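Local coordinates for protein Two-component system sensor histidine kinase (Bacteroides thetaiotaomicron, PDB 3OTT) that probably senses saccharides outside the cell through this extracellular beta-propeller and beta-sandwich region and relays the signal as a histidine kinase and transcription regulator, at residues Y327-S333 and R374-E380; K334-W338 and F348-A352. The contacts are given in a common frame with arbitrary orientation. Residues are numbered along the deposited sequence.

In the fold
The two contacts share one blade of the second beta-propeller in the chain, the four-stranded antiparallel sheet 326-331, 337-341, 344-348, 359-361: contact 1 joins it to the next blade, contact 2 lies within it. Contact 1 sets its innermost strand, 326-331, beside the innermost strand 375-380 of the next blade; contact 2 lies at the end where strands 337-341 and 344-348 pair. Their centres are about 12 Å apart, and the turn at 332-336 runs from one to the other. F330 O lies 2.6 Å from W338 N, a probable hydrogen bond between sheet neighbours, while D332 OD2 lies 3.1 Å from W338 NE1. At the far end of contact 2, A352 touches the bound hexatantalum dodecabromide cluster.

Contact 1: residues Y327-S333 and R374-E380; sequences YSLFRDS and RIRHIYE
An exceptionally short hydrogen bond, S333 OG to E380 OE2 at 2.4 Å, closes one end of this interface; S333 N also donates to E380 OE1 at 2.6 Å. Strands 327-331 and 375-380 run nearly parallel (19°), 6.1 Å apart at closest approach, without backbone-to-backbone hydrogen bonds. S328 lies opposite H377 (CA-CA 5.8 Å) and D332 opposite E380 (6.8 Å). Each strand carries a classic beta bulge, Y327-S328 facing G340 and R376-H377 facing strand 386-390. S328, F330, I378 and E380 (t, t) point inward: I378 (m, t) brings CD1 to 3.5 Å from S328 CB and CG2 to 3.8 Å from F330 CB, while F330 (t) sets CZ 3.6 Å from E380 CB. R374, with NH1 4.1 Å from Y327 CE2, bonds Q129 of the second subunit and forms salt bridges with its D72 and D113. Such packing of innermost strands is characteristic of adjacent propeller blades: the segments meet through side chains and S333 N, apolar in the middle and tied by the E380 carboxylate at one end.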
loop_
_atom_site.group_PDB
_atom_site.type_symbol
_atom_site.label_atom_id
_atom_site.label_comp_id
_atom_site.label_asym_id
_atom_site.label_seq_id
_atom_site.Cartn_x
_atom_site.Cartn_y
_atom_site.Cartn_z
ATOM N N TYR B 327 -4.821 -20.239 -3.556
ATOM C CA TYR B 327 -5.086 -21.618 -3.965
ATOM C C TYR B 327 -5.289 -22.611 -2.800
ATOM O O TYR B 327 -5.862 -23.691 -2.984
ATOM C CB TYR B 327 -4.034 -22.154 -4.971
ATOM C CG TYR B 327 -4.028 -21.380 -6.298
ATOM C CD1 TYR B 327 -5.113 -21.457 -7.203
ATOM C CD2 TYR B 327 -2.960 -20.577 -6.645
ATOM C CE1 TYR B 327 -5.100 -20.754 -8.446
ATOM C CE2 TYR B 327 -2.945 -19.848 -7.869
ATOM C CZ TYR B 327 -4.003 -19.973 -8.765
ATOM O OH TYR B 327 -3.960 -19.248 -9.953
ATOM N N SER B 328 -4.827 -22.235 -1.623
ATOM C CA SER B 328 -4.964 -23.061 -0.415
ATOM C C SER B 328 -5.270 -22.155 0.757
ATOM O O SER B 328 -4.544 -21.181 1.039
ATOM C CB SER B 328 -3.699 -23.823 -0.097
ATOM O OG SER B 328 -3.261 -24.523 -1.227
ATOM N N LEU B 329 -6.390 -22.481 1.393
ATOM C CA LEU B 329 -6.816 -21.871 2.633
ATOM C C LEU B 329 -6.873 -23.005 3.652
ATOM O O LEU B 329 -7.247 -24.162 3.330
ATOM C CB LEU B 329 -8.180 -21.254 2.447
ATOM C CG LEU B 329 -8.349 -20.393 1.185
ATOM C CD1 LEU B 329 -9.813 -20.062 0.986
ATOM C CD2 LEU B 329 -7.503 -19.103 1.233
ATOM N N PHE B 330 -6.408 -22.688 4.861
ATOM C CA PHE B 330 -6.322 -23.627 5.942
ATOM C C PHE B 330 -6.274 -22.871 7.251
ATOM O O PHE B 330 -5.702 -21.802 7.351
ATOM C CB PHE B 330 -5.088 -24.513 5.778
ATOM C CG PHE B 330 -5.084 -25.716 6.697
ATOM C CD1 PHE B 330 -5.828 -26.859 6.374
ATOM C CD2 PHE B 330 -4.326 -25.701 7.902
ATOM C CE1 PHE B 330 -5.823 -27.994 7.253
ATOM C CE2 PHE B 330 -4.322 -26.798 8.783
ATOM C CZ PHE B 330 -5.080 -27.937 8.474
ATOM N N ARG B 331 -6.918 -23.401 8.257
ATOM C CA ARG B 331 -6.794 -22.863 9.612
ATOM C C ARG B 331 -6.293 -24.023 10.505
ATOM O O ARG B 331 -6.888 -25.098 10.523
ATOM C CB ARG B 331 -8.160 -22.359 10.108
ATOM C CG ARG B 331 -8.065 -21.453 11.316
ATOM C CD ARG B 331 -9.335 -21.342 12.052
ATOM N NE ARG B 331 -9.235 -20.295 13.050
ATOM C CZ ARG B 331 -10.162 -20.106 13.994
ATOM N NH1 ARG B 331 -11.206 -20.919 14.022
ATOM N NH2 ARG B 331 -10.053 -19.130 14.896
ATOM N N ASP B 332 -5.195 -23.818 11.241
ATOM C CA ASP B 332 -4.631 -24.908 11.993
ATOM C C ASP B 332 -5.278 -25.149 13.359
ATOM O O ASP B 332 -6.091 -24.353 13.831
ATOM C CB ASP B 332 -3.098 -24.823 12.069
ATOM C CG ASP B 332 -2.623 -23.707 12.906
ATOM O OD1 ASP B 332 -3.406 -23.159 13.717
ATOM O OD2 ASP B 332 -1.432 -23.360 12.740
ATOM N N SER B 333 -4.894 -26.260 13.971
ATOM C CA SER B 333 -5.346 -26.629 15.302
ATOM C C SER B 333 -5.051 -25.525 16.350
ATOM O O SER B 333 -5.871 -25.336 17.195
ATOM C CB SER B 333 -4.833 -28.026 15.705
ATOM O OG SER B 333 -3.416 -28.006 15.879
ATOM N N ARG B 374 5.048 -20.523 -5.032
ATOM C CA ARG B 374 3.840 -21.176 -5.503
ATOM C C ARG B 374 3.451 -22.312 -4.532
ATOM O O ARG B 374 4.107 -23.336 -4.458
ATOM C CB ARG B 374 4.023 -21.655 -6.950
ATOM C CG ARG B 374 2.771 -22.167 -7.648
ATOM C CD ARG B 374 2.851 -22.089 -9.208
ATOM N NE ARG B 374 2.988 -20.741 -9.735
ATOM C CZ ARG B 374 1.987 -19.888 -9.953
ATOM N NH1 ARG B 374 0.685 -20.219 -9.727
ATOM N NH2 ARG B 374 2.280 -18.693 -10.427
ATOM N N ILE B 375 2.409 -22.065 -3.753
ATOM C CA ILE B 375 1.930 -22.952 -2.717
ATOM C C ILE B 375 0.866 -23.787 -3.395
ATOM O O ILE B 375 0.025 -23.241 -4.160
ATOM C CB ILE B 375 1.213 -22.140 -1.604
ATOM C CG1 ILE B 375 2.119 -21.003 -1.056
ATOM C CG2 ILE B 375 0.780 -23.096 -0.481
ATOM C CD1 ILE B 375 3.460 -21.476 -0.685
ATOM N N ARG B 376 0.894 -25.093 -3.150
ATOM C CA ARG B 376 -0.059 -26.017 -3.788
ATOM C C ARG B 376 -0.922 -26.776 -2.757
ATOM O O ARG B 376 -1.994 -27.236 -3.077
ATOM C CB ARG B 376 0.660 -26.961 -4.766
ATOM C CG ARG B 376 1.755 -26.285 -5.594
ATOM C CD ARG B 376 2.150 -26.951 -6.865
ATOM N NE ARG B 376 1.097 -26.733 -7.770
ATOM C CZ ARG B 376 1.115 -26.115 -8.952
ATOM N NH1 ARG B 376 2.209 -25.598 -9.543
ATOM N NH2 ARG B 376 -0.062 -26.070 -9.541
ATOM N N HIS B 377 -0.496 -26.824 -1.505
ATOM C CA HIS B 377 -1.269 -27.524 -0.502
ATOM C C HIS B 377 -0.743 -27.243 0.885
ATOM O O HIS B 377 0.471 -27.093 1.074
ATOM C CB HIS B 377 -1.354 -29.033 -0.744
ATOM C CG HIS B 377 -2.491 -29.689 -0.018
ATOM N ND1 HIS B 377 -2.331 -30.819 0.762
ATOM C CD2 HIS B 377 -3.796 -29.342 0.089
ATOM C CE1 HIS B 377 -3.503 -31.161 1.278
ATOM N NE2 HIS B 377 -4.408 -30.281 0.874
ATOM N N ILE B 378 -1.683 -27.078 1.814
ATOM C CA ILE B 378 -1.390 -26.884 3.221
ATOM C C ILE B 378 -2.073 -28.022 4.028
ATOM O O ILE B 378 -3.268 -28.304 3.837
ATOM C CB ILE B 378 -1.879 -25.491 3.701
ATOM C CG1 ILE B 378 -1.413 -24.415 2.728
ATOM C CG2 ILE B 378 -1.373 -25.203 5.158
ATOM C CD1 ILE B 378 -2.143 -23.002 2.929
ATOM N N TYR B 379 -1.328 -28.645 4.948
ATOM C CA TYR B 379 -1.776 -29.799 5.665
ATOM C C TYR B 379 -1.245 -29.826 7.101
ATOM O O TYR B 379 -0.071 -29.543 7.386
ATOM C CB TYR B 379 -1.298 -31.023 4.920
ATOM C CG TYR B 379 -1.564 -32.345 5.607
ATOM C CD1 TYR B 379 -2.869 -32.859 5.687
ATOM C CD2 TYR B 379 -0.529 -33.068 6.149
ATOM C CE1 TYR B 379 -3.135 -34.063 6.314
ATOM C CE2 TYR B 379 -0.770 -34.285 6.785
ATOM C CZ TYR B 379 -2.080 -34.773 6.854
ATOM O OH TYR B 379 -2.327 -35.967 7.435
ATOM N N GLU B 380 -2.107 -30.197 8.026
ATOM C CA GLU B 380 -1.650 -30.425 9.393
ATOM C C GLU B 380 -1.665 -31.917 9.695
ATOM O O GLU B 380 -2.696 -32.568 9.489
ATOM C CB GLU B 380 -2.569 -29.668 10.390
ATOM C CG GLU B 380 -1.995 -29.664 11.763
ATOM C CD GLU B 380 -2.817 -28.924 12.816
ATOM O OE1 GLU B 380 -3.630 -27.999 12.529
ATOM O OE2 GLU B 380 -2.597 -29.247 13.970
#

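Contact 2: residues K334-W338 and F348-A352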
loop_
_atom_site.group_PDB
_atom_site.type_symbol
_atom_site.label_atom_id
_atom_site.label_comp_id
_atom_site.label_asym_id
_atom_site.label_seq_id
_atom_site.Cartn_x
_atom_site.Cartn_y
_atom_site.Cartn_z
ATOM N N LYS B 334 -3.954 -24.754 16.253
ATOM C CA LYS B 334 -3.770 -23.563 17.114
ATOM C C LYS B 334 -4.598 -22.263 16.723
ATOM O O LYS B 334 -4.538 -21.257 17.432
ATOM C CB LYS B 334 -2.306 -23.154 17.241
ATOM C CG LYS B 334 -1.280 -24.207 17.643
ATOM C CD LYS B 334 0.084 -23.897 16.947
ATOM C CE LYS B 334 1.271 -24.620 17.593
ATOM N NZ LYS B 334 1.196 -26.098 17.392
ATOM N N GLY B 335 -5.343 -22.286 15.617
ATOM C CA GLY B 335 -6.196 -21.175 15.248
ATOM C C GLY B 335 -5.594 -20.193 14.262
ATOM O O GLY B 335 -6.274 -19.244 13.842
ATOM N N PHE B 336 -4.355 -20.431 13.837
ATOM C CA PHE B 336 -3.744 -19.579 12.818
ATOM C C PHE B 336 -4.423 -19.841 11.481
ATOM O O PHE B 336 -4.667 -20.984 11.126
ATOM C CB PHE B 336 -2.231 -19.816 12.672
ATOM C CG PHE B 336 -1.402 -19.338 13.861
ATOM C CD1 PHE B 336 -1.112 -17.987 14.029
ATOM C CD2 PHE B 336 -0.903 -20.259 14.806
ATOM C CE1 PHE B 336 -0.329 -17.534 15.144
ATOM C CE2 PHE B 336 -0.110 -19.829 15.908
ATOM C CZ PHE B 336 0.166 -18.471 16.076
ATOM N N TYR B 337 -4.678 -18.784 10.723
ATOM C CA TYR B 337 -5.125 -18.970 9.362
ATOM C C TYR B 337 -3.911 -18.995 8.479
ATOM O O TYR B 337 -2.955 -18.299 8.760
ATOM C CB TYR B 337 -6.040 -17.819 8.942
ATOM C CG TYR B 337 -7.311 -17.770 9.732
ATOM C CD1 TYR B 337 -7.384 -17.119 10.968
ATOM C CD2 TYR B 337 -8.467 -18.364 9.224
ATOM C CE1 TYR B 337 -8.614 -17.073 11.676
ATOM C CE2 TYR B 337 -9.641 -18.329 9.898
ATOM C CZ TYR B 337 -9.728 -17.694 11.113
ATOM O OH TYR B 337 -10.961 -17.706 11.727
ATOM N N TRP B 338 -3.958 -19.812 7.420
ATOM C CA TRP B 338 -2.874 -19.940 6.478
ATOM C C TRP B 338 -3.478 -19.915 5.078
ATOM O O TRP B 338 -4.083 -20.909 4.637
ATOM C CB TRP B 338 -2.164 -21.266 6.656
ATOM C CG TRP B 338 -1.394 -21.439 7.928
ATOM C CD1 TRP B 338 -1.811 -22.059 9.081
ATOM C CD2 TRP B 338 -0.040 -21.059 8.147
ATOM N NE1 TRP B 338 -0.805 -22.047 10.021
ATOM C CE2 TRP B 338 0.292 -21.431 9.472
ATOM C CE3 TRP B 338 0.914 -20.390 7.368
ATOM C CZ2 TRP B 338 1.568 -21.233 9.998
ATOM C CZ3 TRP B 338 2.130 -20.167 7.890
ATOM C CH2 TRP B 338 2.469 -20.609 9.192
ATOM N N PHE B 348 -1.942 -15.469 9.745
ATOM C CA PHE B 348 -2.604 -14.370 10.429
ATOM C C PHE B 348 -3.666 -14.941 11.365
ATOM O O PHE B 348 -4.034 -16.107 11.223
ATOM C CB PHE B 348 -3.169 -13.346 9.392
ATOM C CG PHE B 348 -4.263 -13.880 8.519
ATOM C CD1 PHE B 348 -3.971 -14.711 7.424
ATOM C CD2 PHE B 348 -5.600 -13.536 8.769
ATOM C CE1 PHE B 348 -5.030 -15.215 6.580
ATOM C CE2 PHE B 348 -6.645 -14.030 7.949
ATOM C CZ PHE B 348 -6.354 -14.906 6.852
ATOM N N THR B 349 -4.135 -14.177 12.331
ATOM C CA THR B 349 -5.054 -14.714 13.327
ATOM C C THR B 349 -6.501 -14.197 13.271
ATOM O O THR B 349 -7.425 -14.833 13.798
ATOM C CB THR B 349 -4.556 -14.453 14.749
ATOM O OG1 THR B 349 -4.474 -13.034 14.944
ATOM C CG2 THR B 349 -3.170 -15.106 14.971
ATOM N N ASP B 350 -6.746 -13.054 12.668
ATOM C CA ASP B 350 -8.168 -12.703 12.539
ATOM C C ASP B 350 -8.529 -12.271 11.117
ATOM O O ASP B 350 -7.817 -11.466 10.526
ATOM C CB ASP B 350 -8.642 -11.679 13.610
ATOM C CG ASP B 350 -8.339 -10.227 13.218
ATOM O OD1 ASP B 350 -9.328 -9.481 12.973
ATOM O OD2 ASP B 350 -7.126 -9.835 13.154
ATOM N N PRO B 351 -9.617 -12.840 10.569
ATOM C CA PRO B 351 -10.093 -12.601 9.218
ATOM C C PRO B 351 -10.396 -11.128 8.923
ATOM O O PRO B 351 -10.570 -10.758 7.764
ATOM C CB PRO B 351 -11.378 -13.433 9.156
ATOM C CG PRO B 351 -11.803 -13.516 10.653
ATOM C CD PRO B 351 -10.468 -13.817 11.256
ATOM N N ALA B 352 -10.450 -10.278 9.940
ATOM C CA ALA B 352 -10.655 -8.847 9.676
ATOM C C ALA B 352 -9.336 -8.022 9.776
ATOM O O ALA B 352 -9.317 -6.788 9.511
ATOM C CB ALA B 352 -11.792 -8.280 10.546
#
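This is a short antiparallel pairing at the end of the hairpin formed by strands 337-341 and 344-348, the two middle strands of a propeller blade, just where the second strand gives way to a loop. Y337 and F348 form a hydrogen-bonded pair: Y337 N donates to F348 O at 2.8 Å, and F348 N returns a bond to Y337 O at 3.2 Å. Their side chains share one face of the sheet. F348, with chi1 in p, swings its ring under its partner, so that Y337 CB sits over the ring face in a CH-pi contact, 3.7 Å from the centroid. The two rings are near parallel (20°) but slid apart, with centroids 5.4 Å apart, and barely overlap.

Beyond this pair the two segments separate, yet Y337 still follows the loop: its CE1 lies 3.3 Å from T349 O, at the ring edge, and 3.8 Å from P351 CD. F336 CD1 packs 3.7 Å from T349 CG2, while T349 OG1 bonds D357. D350 accepts hydrogen bonds from the backbone nitrogens of E354 and R355, holding the turn that leads through A352 to the bound tantalum cluster. Ahead of F336, G335 adopts phi 96°, where a CB would jam against the preceding carbonyl, and completes the turn from strand 326-331. A hairpin of the two middle strands, with its connecting loops, is typical of the four-stranded antiparallel blade of a beta-propeller.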